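Kinesin-like protein KAR3 (Saccharomyces cerevisiae, PDB 1F9V) is a kinesin-related microtubule motor whose motor domain binds adenine nucleotide with magnesium and probably hydrolyses ATP to drive movement along microtubules. Local coordinates at residues K58-Q63 against V67-E72; T99-N104 against F315-P320; E249-S254 against R262-I267. The protein carries 2 engineered substitutions. All blocks are in the same frame, centred on the assembly; numbering follows the deposited sequence.

Interaction 1 (K58-Q63 against V67-E72)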
loop_
_atom_site.group_PDB
_atom_site.type_symbol
_atom_site.label_atom_id
_atom_site.label_comp_id
_atom_site.label_asym_id
_atom_site.label_seq_id
_atom_site.Cartn_x
_atom_site.Cartn_y
_atom_site.Cartn_z
ATOM N N LYS A 58 -13.426 -0.106 4.872
ATOM C CA LYS A 58 -13.318 0.913 5.906
ATOM C C LYS A 58 -12.986 2.249 5.275
ATOM O O LYS A 58 -12.251 2.323 4.288
ATOM C CB LYS A 58 -12.225 0.537 6.916
ATOM C CG LYS A 58 -12.043 1.550 8.044
ATOM C CD LYS A 58 -12.605 1.074 9.389
ATOM C CE LYS A 58 -13.461 -0.184 9.282
ATOM N NZ LYS A 58 -13.461 -0.978 10.554
ATOM N N ILE A 59 -13.546 3.314 5.832
ATOM C CA ILE A 59 -13.261 4.643 5.326
ATOM C C ILE A 59 -12.824 5.489 6.504
ATOM O O ILE A 59 -13.559 5.638 7.475
ATOM C CB ILE A 59 -14.488 5.289 4.648
ATOM C CG1 ILE A 59 -14.955 4.421 3.477
ATOM C CG2 ILE A 59 -14.116 6.678 4.127
ATOM C CD1 ILE A 59 -16.213 4.916 2.792
ATOM N N PHE A 60 -11.603 6.000 6.429
ATOM C CA PHE A 60 -11.053 6.847 7.477
ATOM C C PHE A 60 -11.287 8.289 7.066
ATOM O O PHE A 60 -11.020 8.661 5.923
ATOM C CB PHE A 60 -9.548 6.597 7.635
ATOM C CG PHE A 60 -9.208 5.196 8.065
ATOM C CD1 PHE A 60 -9.377 4.801 9.390
ATOM C CD2 PHE A 60 -8.717 4.271 7.146
ATOM C CE1 PHE A 60 -9.061 3.507 9.796
ATOM C CE2 PHE A 60 -8.397 2.972 7.540
ATOM C CZ PHE A 60 -8.569 2.588 8.868
ATOM N N ASP A 61 -11.796 9.103 7.985
ATOM C CA ASP A 61 -12.042 10.500 7.658
ATOM C C ASP A 61 -10.971 11.412 8.247
ATOM O O ASP A 61 -9.974 10.938 8.797
ATOM C CB ASP A 61 -13.449 10.931 8.107
ATOM C CG ASP A 61 -13.633 10.906 9.613
ATOM O OD1 ASP A 61 -12.634 11.016 10.356
ATOM O OD2 ASP A 61 -14.799 10.778 10.051
ATOM N N GLN A 62 -11.173 12.718 8.119
ATOM C CA GLN A 62 -10.202 13.689 8.602
ATOM C C GLN A 62 -9.890 13.610 10.094
ATOM O O GLN A 62 -8.848 14.094 10.527
ATOM C CB GLN A 62 -10.657 15.106 8.241
ATOM C CG GLN A 62 -10.703 15.359 6.743
ATOM C CD GLN A 62 -12.108 15.300 6.188
ATOM O OE1 GLN A 62 -12.812 14.289 6.329
ATOM N NE2 GLN A 62 -12.533 16.390 5.554
ATOM N N GLN A 63 -10.780 13.005 10.874
ATOM C CA GLN A 63 -10.561 12.885 12.315
ATOM C C GLN A 63 -9.671 11.686 12.643
ATOM O O GLN A 63 -9.116 11.600 13.738
ATOM C CB GLN A 63 -11.895 12.735 13.057
ATOM C CG GLN A 63 -12.901 13.848 12.792
ATOM C CD GLN A 63 -12.683 15.068 13.677
ATOM O OE1 GLN A 63 -11.556 15.378 14.066
ATOM N NE2 GLN A 63 -13.769 15.764 13.999
ATOM N N VAL A 67 -2.568 6.751 14.369
ATOM C CA VAL A 67 -2.776 5.760 15.421
ATOM C C VAL A 67 -4.135 5.063 15.222
ATOM O O VAL A 67 -4.251 3.846 15.384
ATOM C CB VAL A 67 -2.706 6.420 16.834
ATOM C CG1 VAL A 67 -3.324 5.514 17.877
ATOM C CG2 VAL A 67 -1.255 6.726 17.183
ATOM N N ASP A 68 -5.161 5.834 14.862
ATOM C CA ASP A 68 -6.491 5.271 14.620
ATOM C C ASP A 68 -6.451 4.297 13.435
ATOM O O ASP A 68 -7.077 3.242 13.461
ATOM C CB ASP A 68 -7.501 6.383 14.305
ATOM C CG ASP A 68 -7.701 7.338 15.463
ATOM O OD1 ASP A 68 -7.567 6.895 16.625
ATOM O OD2 ASP A 68 -7.987 8.530 15.210
ATOM N N VAL A 69 -5.713 4.666 12.394
ATOM C CA VAL A 69 -5.605 3.824 11.207
ATOM C C VAL A 69 -4.941 2.496 11.555
ATOM O O VAL A 69 -5.407 1.433 11.154
ATOM C CB VAL A 69 -4.783 4.528 10.099
ATOM C CG1 VAL A 69 -4.397 3.519 9.001
ATOM C CG2 VAL A 69 -5.592 5.690 9.514
ATOM N N PHE A 70 -3.865 2.550 12.327
ATOM C CA PHE A 70 -3.183 1.314 12.659
ATOM C C PHE A 70 -3.990 0.368 13.532
ATOM O O PHE A 70 -3.665 -0.814 13.633
ATOM C CB PHE A 70 -1.824 1.590 13.302
ATOM C CG PHE A 70 -0.898 0.411 13.248
ATOM C CD1 PHE A 70 -0.303 0.039 12.046
ATOM C CD2 PHE A 70 -0.674 -0.366 14.378
ATOM C CE1 PHE A 70 0.500 -1.099 11.971
ATOM C CE2 PHE A 70 0.128 -1.504 14.314
ATOM C CZ PHE A 70 0.714 -1.870 13.102
ATOM N N LYS A 71 -5.049 0.871 14.163
ATOM C CA LYS A 71 -5.870 0.005 14.996
ATOM C C LYS A 71 -6.450 -1.089 14.114
ATOM O O LYS A 71 -6.712 -2.199 14.566
ATOM C CB LYS A 71 -7.001 0.798 15.659
ATOM C CG LYS A 71 -6.547 1.638 16.844
ATOM C CD LYS A 71 -7.734 2.102 17.676
ATOM C CE LYS A 71 -7.318 3.187 18.656
ATOM N NZ LYS A 71 -7.718 4.540 18.179
ATOM N N GLU A 72 -6.650 -0.769 12.841
ATOM C CA GLU A 72 -7.184 -1.744 11.904
ATOM C C GLU A 72 -6.032 -2.518 11.258
ATOM O O GLU A 72 -6.055 -3.746 11.194
ATOM C CB GLU A 72 -8.007 -1.042 10.819
ATOM C CG GLU A 72 -9.102 -0.123 11.351
ATOM C CD GLU A 72 -10.020 -0.820 12.343
ATOM O OE1 GLU A 72 -10.314 -0.221 13.400
ATOM O OE2 GLU A 72 -10.442 -1.964 12.069
#
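Phe-60 and Val-69 face each other across the tight connection by which strand 58-60 turns back into helix 66-77 in the kinesin motor domain; the short strand and the helix segment run antiparallel at 168°, their axes 10.2 Å apart. The Phe-60 ring carries most of the packing. Val-69 CG2 sits squarely over one face, 3.9 Å from the ring centroid, in a CH-pi contact, while Lys-58 CG lies near the rim of the other face. Along the edge comes Glu-72, its CG 3.7 Å from Phe-60 CZ. Phe-60 CE1 also reaches the helix backbone, 3.7 Å from Val-69 CA. With CG opposite the carbonyl carbon (chi1 -63°), the ring leans out from the strand onto the helix. Shrunk to an alanine here, the residue would probably leave Val-69 CG2 without its aromatic face and open a gap beside Glu-72 CG. Beyond the ring, Lys-58 bends at its second and third torsions to bring NZ 3.5 Å from Glu-72 OE2, a long salt bridge; the lysine also makes a cation-pi contact with Phe-31. In the turn, Asp-61 OD1 takes the Gln-63 N-H at 2.8 Å from above the carboxylate plane, an Asx turn. Glu-72 ties the contact to a bound ADP, its backbone O bonding the ribose O2'. Phe-60 pairs through its backbone with Cys-9 and Ile-11 of strand 4-11, Arg-10 of that strand touches both Phe-60 and Val-69, and Phe-70 turns to helix 109-124.

Interaction 2 (T99-N104 against F315-P320). With MG (magnesium ion), chain B; ADP (adenosine-5'-diphosphate), chain C.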
loop_
_atom_site.group_PDB
_atom_site.type_symbol
_atom_site.label_atom_id
_atom_site.label_comp_id
_atom_site.label_asym_id
_atom_site.label_seq_id
_atom_site.Cartn_x
_atom_site.Cartn_y
_atom_site.Cartn_z
ATOM N N THR A 99 2.595 9.085 1.650
ATOM C CA THR A 99 3.803 9.042 2.466
ATOM C C THR A 99 3.535 9.310 3.938
ATOM O O THR A 99 4.130 8.670 4.801
ATOM C CB THR A 99 4.835 10.029 1.948
ATOM O OG1 THR A 99 5.148 9.680 0.600
ATOM C CG2 THR A 99 6.110 9.975 2.778
ATOM N N PHE A 100 2.647 10.255 4.228
ATOM C CA PHE A 100 2.315 10.548 5.621
ATOM C C PHE A 100 1.742 9.284 6.248
ATOM O O PHE A 100 2.071 8.918 7.373
ATOM C CB PHE A 100 1.272 11.671 5.715
ATOM C CG PHE A 100 0.954 12.080 7.128
ATOM C CD1 PHE A 100 -0.004 11.390 7.870
ATOM C CD2 PHE A 100 1.620 13.144 7.724
ATOM C CE1 PHE A 100 -0.295 11.756 9.191
ATOM C CE2 PHE A 100 1.338 13.516 9.044
ATOM C CZ PHE A 100 0.378 12.818 9.776
ATOM N N THR A 101 0.883 8.612 5.494
ATOM C CA THR A 101 0.248 7.394 5.962
ATOM C C THR A 101 1.246 6.270 6.187
ATOM O O THR A 101 1.198 5.584 7.207
ATOM C CB THR A 101 -0.822 6.924 4.958
ATOM O OG1 THR A 101 -1.923 7.842 4.988
ATOM C CG2 THR A 101 -1.324 5.518 5.301
ATOM N N MET A 102 2.159 6.095 5.239
ATOM C CA MET A 102 3.140 5.019 5.332
ATOM C C MET A 102 4.419 5.316 6.101
ATOM O O MET A 102 4.955 4.436 6.785
ATOM C CB MET A 102 3.544 4.554 3.924
ATOM C CG MET A 102 2.392 4.151 3.023
ATOM S SD MET A 102 1.518 2.716 3.629
ATOM C CE MET A 102 2.786 1.464 3.450
ATOM N N LEU A 103 4.899 6.551 5.999
ATOM C CA LEU A 103 6.174 6.921 6.601
ATOM C C LEU A 103 6.223 7.987 7.698
ATOM O O LEU A 103 7.315 8.346 8.136
ATOM C CB LEU A 103 7.136 7.342 5.479
ATOM C CG LEU A 103 8.180 6.392 4.868
ATOM C CD1 LEU A 103 8.219 5.068 5.597
ATOM C CD2 LEU A 103 7.860 6.192 3.403
ATOM N N ASN A 104 5.085 8.506 8.150
ATOM C CA ASN A 104 5.153 9.522 9.194
ATOM C C ASN A 104 5.997 8.986 10.352
ATOM O O ASN A 104 5.760 7.885 10.842
ATOM C CB ASN A 104 3.759 9.890 9.711
ATOM C CG ASN A 104 3.761 11.196 10.484
ATOM O OD1 ASN A 104 4.299 12.198 10.013
ATOM N ND2 ASN A 104 3.175 11.191 11.678
ATOM N N PHE A 315 -4.772 0.779 0.081
ATOM C CA PHE A 315 -5.048 1.957 0.891
ATOM C C PHE A 315 -5.154 3.177 -0.025
ATOM O O PHE A 315 -4.141 3.716 -0.467
ATOM C CB PHE A 315 -3.905 2.134 1.901
ATOM C CG PHE A 315 -4.319 2.792 3.178
ATOM C CD1 PHE A 315 -4.481 4.172 3.232
ATOM C CD2 PHE A 315 -4.549 2.044 4.323
ATOM C CE1 PHE A 315 -4.869 4.802 4.420
ATOM C CE2 PHE A 315 -4.935 2.662 5.514
ATOM C CZ PHE A 315 -5.095 4.046 5.560
ATOM N N VAL A 316 -6.379 3.618 -0.305
ATOM C CA VAL A 316 -6.572 4.755 -1.197
ATOM C C VAL A 316 -6.715 6.086 -0.466
ATOM O O VAL A 316 -7.690 6.334 0.250
ATOM C CB VAL A 316 -7.778 4.523 -2.133
ATOM C CG1 VAL A 316 -7.962 5.710 -3.064
ATOM C CG2 VAL A 316 -7.546 3.256 -2.953
ATOM N N ASN A 317 -5.709 6.930 -0.663
ATOM C CA ASN A 317 -5.630 8.243 -0.051
ATOM C C ASN A 317 -6.270 9.288 -0.937
ATOM O O ASN A 317 -6.025 9.324 -2.143
ATOM C CB ASN A 317 -4.164 8.620 0.172
ATOM C CG ASN A 317 -3.474 7.703 1.153
ATOM O OD1 ASN A 317 -2.698 6.829 0.767
ATOM N ND2 ASN A 317 -3.752 7.897 2.435
ATOM N N ILE A 318 -7.088 10.147 -0.336
ATOM C CA ILE A 318 -7.723 11.214 -1.096
ATOM C C ILE A 318 -7.756 12.515 -0.314
ATOM O O ILE A 318 -7.744 12.523 0.920
ATOM C CB ILE A 318 -9.174 10.864 -1.517
ATOM C CG1 ILE A 318 -10.027 10.563 -0.292
ATOM C CG2 ILE A 318 -9.171 9.688 -2.502
ATOM C CD1 ILE A 318 -11.518 10.550 -0.604
ATOM N N SER A 319 -7.762 13.616 -1.054
ATOM C CA SER A 319 -7.840 14.939 -0.460
ATOM C C SER A 319 -9.329 15.251 -0.288
ATOM O O SER A 319 -10.165 14.760 -1.047
ATOM C CB SER A 319 -7.204 15.964 -1.395
ATOM O OG SER A 319 -7.787 17.248 -1.220
ATOM N N PRO A 320 -9.685 16.054 0.728
ATOM C CA PRO A 320 -11.095 16.400 0.945
ATOM C C PRO A 320 -11.503 17.661 0.174
ATOM O O PRO A 320 -12.681 18.024 0.140
ATOM C CB PRO A 320 -11.158 16.648 2.442
ATOM C CG PRO A 320 -9.809 17.277 2.733
ATOM C CD PRO A 320 -8.817 16.656 1.759
HETATM MG MG MG B . 4.822 10.952 -1.142
HETATM P PB ADP C . 1.631 12.153 -0.977
HETATM O O1B ADP C . 0.395 11.411 -1.331
HETATM O O2B ADP C . 2.747 11.150 -0.403
HETATM O O3B ADP C . 2.143 12.943 -2.126
HETATM P PA ADP C . 2.117 13.421 1.575
HETATM O O1A ADP C . 1.915 12.325 2.522
HETATM O O2A ADP C . 3.546 13.586 1.320
HETATM O O3A ADP C . 1.341 13.117 0.235
HETATM O "O5'" ADP C . 1.575 14.785 2.168
HETATM C "C5'" ADP C . 0.597 15.673 1.624
HETATM C "C4'" ADP C . 0.501 16.820 2.674
HETATM O "O4'" ADP C . -0.628 16.512 3.500
HETATM C "C3'" ADP C . 1.701 16.873 3.641
HETATM O "O3'" ADP C . 2.048 18.218 4.011
HETATM C "C2'" ADP C . 1.268 16.065 4.853
HETATM O "O2'" ADP C . 1.985 16.401 6.054
HETATM C "C1'" ADP C . -0.235 16.306 4.878
HETATM N N9 ADP C . -1.007 15.123 5.371
HETATM C C8 ADP C . -1.294 14.039 4.624
HETATM N N7 ADP C . -2.011 13.192 5.335
HETATM C C5 ADP C . -2.197 13.699 6.526
HETATM C C6 ADP C . -2.860 13.294 7.675
HETATM N N6 ADP C . -3.498 12.120 7.696
HETATM N N1 ADP C . -2.858 14.091 8.788
HETATM C C2 ADP C . -2.227 15.283 8.805
HETATM N N3 ADP C . -1.584 15.695 7.694
HETATM C C4 ADP C . -1.545 14.950 6.558
HETATM O O HOH W 1 4.221 9.066 -2.141
HETATM O O HOH W 2 5.456 12.705 -0.006
HETATM O O HOH W 3 4.358 12.130 -3.045
HETATM O O HOH W 4 6.967 10.788 -1.636
#
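Thr-101 meets strand 311-318 with both branches of its side chain, and this is the close-packed half of the contact. Its methyl CG2 rests over one face of the Phe-315 ring, offset toward the rim and 3.7 Å from Phe-315 CE1, a CH-pi contact. The hydroxyl faces Asn-317: ND2 donates to Thr-101 OG1 at 3.1 Å, but the bond is weak, bent to 132°. A chi1 of -70° sets OG1 opposite the carbonyl carbon and CG2 opposite the backbone N, which lets one residue serve the ring and the amide at once. The firmer polar partner of OG1 is Gly-97 O, one turn back in the chain, and Arg-10 NH1 bonds it as well, so this buried oxygen is well supplied.

Two residues earlier the same helix looks the other way, into the wet nucleotide site. Thr-99, whose CB points away from the strand, lends OG1 to the magnesium ion at 2.2 Å. ADP O2B and four waters complete six ligands, and two of those waters also donate to ADP phosphate oxygens. This is the Walker A P-loop arrangement: Thr-99 N bonds ADP O2B at 2.9 Å, nearly straight at 166°, and Phe-100 N bonds ADP O1A at 2.8 Å. The Phe-100 ring carries the adenine over one face, its CD1 3.4 Å from ADP C6, with Asn-104 CG near the rim of the other. Asp-244 holds Thr-99 OG1 from the second shell.

Strand 311-318 lies between 4-11 and 86-91 in the central sheet; helix 98-103 covers the Phe-315 and Asn-317 side, helix 325-338 packs on Val-316 and Ile-318, and Ile-109 of helix 109-124 touches Thr-101.

Interaction 3 (E249-S254 against R262-I267)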
loop_
_atom_site.group_PDB
_atom_site.type_symbol
_atom_site.label_atom_id
_atom_site.label_comp_id
_atom_site.label_asym_id
_atom_site.label_seq_id
_atom_site.Cartn_x
_atom_site.Cartn_y
_atom_site.Cartn_z
ATOM N N GLU A 249 -2.085 10.787 -10.241
ATOM C CA GLU A 249 -2.689 11.891 -10.995
ATOM C C GLU A 249 -2.627 11.684 -12.500
ATOM O O GLU A 249 -1.591 11.302 -13.041
ATOM C CB GLU A 249 -2.038 13.230 -10.630
ATOM C CG GLU A 249 -0.535 13.272 -10.786
ATOM C CD GLU A 249 0.193 12.923 -9.497
ATOM O OE1 GLU A 249 -0.374 12.180 -8.661
ATOM O OE2 GLU A 249 1.338 13.392 -9.325
ATOM N N ARG A 250 -3.752 11.939 -13.165
ATOM C CA ARG A 250 -3.857 11.777 -14.607
ATOM C C ARG A 250 -3.147 12.894 -15.357
ATOM O O ARG A 250 -3.548 14.055 -15.287
ATOM C CB ARG A 250 -5.328 11.735 -15.030
ATOM C CG ARG A 250 -5.534 11.508 -16.521
ATOM C CD ARG A 250 -6.164 10.150 -16.784
ATOM N NE ARG A 250 -5.175 9.113 -17.080
ATOM C CZ ARG A 250 -4.468 8.458 -16.160
ATOM N NH1 ARG A 250 -4.631 8.728 -14.870
ATOM N NH2 ARG A 250 -3.605 7.520 -16.531
ATOM N N ILE A 251 -2.086 12.528 -16.068
ATOM C CA ILE A 251 -1.306 13.473 -16.859
ATOM C C ILE A 251 -1.584 13.177 -18.327
ATOM O O ILE A 251 -1.449 12.037 -18.768
ATOM C CB ILE A 251 0.207 13.305 -16.604
ATOM C CG1 ILE A 251 0.485 13.314 -15.099
ATOM C CG2 ILE A 251 0.985 14.410 -17.313
ATOM C CD1 ILE A 251 0.392 14.685 -14.462
ATOM N N ASN A 252 -1.986 14.194 -19.082
ATOM C CA ASN A 252 -2.272 14.010 -20.499
ATOM C C ASN A 252 -0.989 13.608 -21.232
ATOM O O ASN A 252 -0.111 14.438 -21.472
ATOM C CB ASN A 252 -2.839 15.301 -21.089
ATOM C CG ASN A 252 -3.374 15.113 -22.488
ATOM O OD1 ASN A 252 -2.891 14.267 -23.242
ATOM N ND2 ASN A 252 -4.378 15.902 -22.846
ATOM N N VAL A 253 -0.885 12.330 -21.583
ATOM C CA VAL A 253 0.298 11.821 -22.266
ATOM C C VAL A 253 0.582 12.550 -23.572
ATOM O O VAL A 253 1.716 12.561 -24.055
ATOM C CB VAL A 253 0.174 10.302 -22.544
ATOM C CG1 VAL A 253 -0.048 10.052 -24.026
ATOM C CG2 VAL A 253 1.432 9.585 -22.057
ATOM N N SER A 254 -0.444 13.163 -24.146
ATOM C CA SER A 254 -0.269 13.885 -25.393
ATOM C C SER A 254 0.350 15.263 -25.160
ATOM O O SER A 254 0.712 15.954 -26.109
ATOM C CB SER A 254 -1.620 14.029 -26.101
ATOM O OG SER A 254 -2.324 15.167 -25.634
ATOM N N ARG A 262 8.314 9.747 -20.607
ATOM C CA ARG A 262 8.684 8.381 -20.280
ATOM C C ARG A 262 8.190 7.971 -18.907
ATOM O O ARG A 262 7.679 6.866 -18.736
ATOM C CB ARG A 262 10.200 8.215 -20.377
ATOM C CG ARG A 262 10.762 8.640 -21.737
ATOM C CD ARG A 262 10.711 7.514 -22.772
ATOM N NE ARG A 262 9.532 7.588 -23.634
ATOM C CZ ARG A 262 9.569 7.638 -24.963
ATOM N NH1 ARG A 262 10.731 7.629 -25.608
ATOM N NH2 ARG A 262 8.435 7.686 -25.653
ATOM N N GLU A 263 8.331 8.861 -17.927
ATOM C CA GLU A 263 7.878 8.552 -16.580
ATOM C C GLU A 263 6.355 8.426 -16.533
ATOM O O GLU A 263 5.823 7.525 -15.891
ATOM C CB GLU A 263 8.382 9.614 -15.597
ATOM C CG GLU A 263 7.380 10.659 -15.201
ATOM C CD GLU A 263 7.935 11.609 -14.159
ATOM O OE1 GLU A 263 7.144 12.400 -13.594
ATOM O OE2 GLU A 263 9.161 11.560 -13.905
ATOM N N THR A 264 5.656 9.307 -17.239
ATOM C CA THR A 264 4.196 9.263 -17.267
ATOM C C THR A 264 3.714 7.940 -17.844
ATOM O O THR A 264 2.787 7.324 -17.322
ATOM C CB THR A 264 3.623 10.409 -18.126
ATOM O OG1 THR A 264 4.050 11.664 -17.583
ATOM C CG2 THR A 264 2.101 10.355 -18.154
ATOM N N GLN A 265 4.348 7.505 -18.928
ATOM C CA GLN A 265 3.979 6.255 -19.570
ATOM C C GLN A 265 4.209 5.072 -18.639
ATOM O O GLN A 265 3.382 4.174 -18.552
ATOM C CB GLN A 265 4.784 6.061 -20.858
ATOM C CG GLN A 265 4.441 7.060 -21.950
ATOM C CD GLN A 265 5.338 6.927 -23.164
ATOM O OE1 GLN A 265 6.549 6.736 -23.043
ATOM N NE2 GLN A 265 4.745 7.028 -24.347
ATOM N N ASN A 266 5.339 5.083 -17.941
ATOM C CA ASN A 266 5.678 3.998 -17.024
ATOM C C ASN A 266 4.778 3.971 -15.785
ATOM O O ASN A 266 4.398 2.899 -15.308
ATOM C CB ASN A 266 7.149 4.107 -16.606
ATOM C CG ASN A 266 8.094 3.564 -17.668
ATOM O OD1 ASN A 266 7.842 2.509 -18.255
ATOM N ND2 ASN A 266 9.180 4.283 -17.923
ATOM N N ILE A 267 4.438 5.146 -15.264
ATOM C CA ILE A 267 3.566 5.216 -14.096
ATOM C C ILE A 267 2.171 4.750 -14.508
ATOM O O ILE A 267 1.547 3.951 -13.815
ATOM C CB ILE A 267 3.492 6.658 -13.536
ATOM C CG1 ILE A 267 4.844 7.042 -12.930
ATOM C CG2 ILE A 267 2.380 6.767 -12.493
ATOM C CD1 ILE A 267 5.023 8.532 -12.719
#
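Thr-264 is the helix residue that Ile-251 and Val-253 close over. Its CB points at the loop, and from there the side chain forks. The methyl branch, CG2, lies 3.8 Å from Ile-251 CB and 4.0 Å from Val-253 CG2, with the backbone O of Ile-251 nearby. The other branch, OG1, passes Ile-251 CG2 at 4.1 Å, but its bond is made along the helix, to Arg-260 O one turn back. A chi1 of -59° places CG2 opposite the backbone N, where it can meet both loop residues.

The loop begins on the glutamate that closes the DLAGSE sequence of kinesins, in the switch II region, and leads into helix 258-281; the contact folds this lead-in back on the first half of that helix. An Asx turn shapes it: Asn-252 OD1 accepts from Ser-254 N at 2.8 Å and from Ser-254 OG at 2.6 Å, both from the same face of its amide.

Val-253 CG2 also touches Gln-265, 3.9 Å from its CG. Beyond CG the glutamine chain runs extended, and Arg-262 NE grips Gln-265 OE1 at 3.2 Å. Arg-262 NH2 adds a weak second bond to the same oxygen.

Overall arrangement
Interactions 1 and 2 are neighbours on one sheet, their centres 11 Å apart: Phe-315 CZ lies 3.6 Å from Val-69 CG1, and Gln-62 packs on Pro-320. Interaction 2 is wholly buried at its touching residues and pairs a methyl-on-ring contact with a weak amide bond beside the nucleotide; interaction 1, partly buried, is also built on an aromatic ring but adds a long salt bridge between two partly exposed side chains, and borders a different bound ADP. Interaction 3 stands apart, about 9 Å from interaction 2 at the nearest atoms and about 18 Å from interaction 1. It is aliphatic only, lies nearer the surface, and joins a loop to a helix away from the other pair's strands.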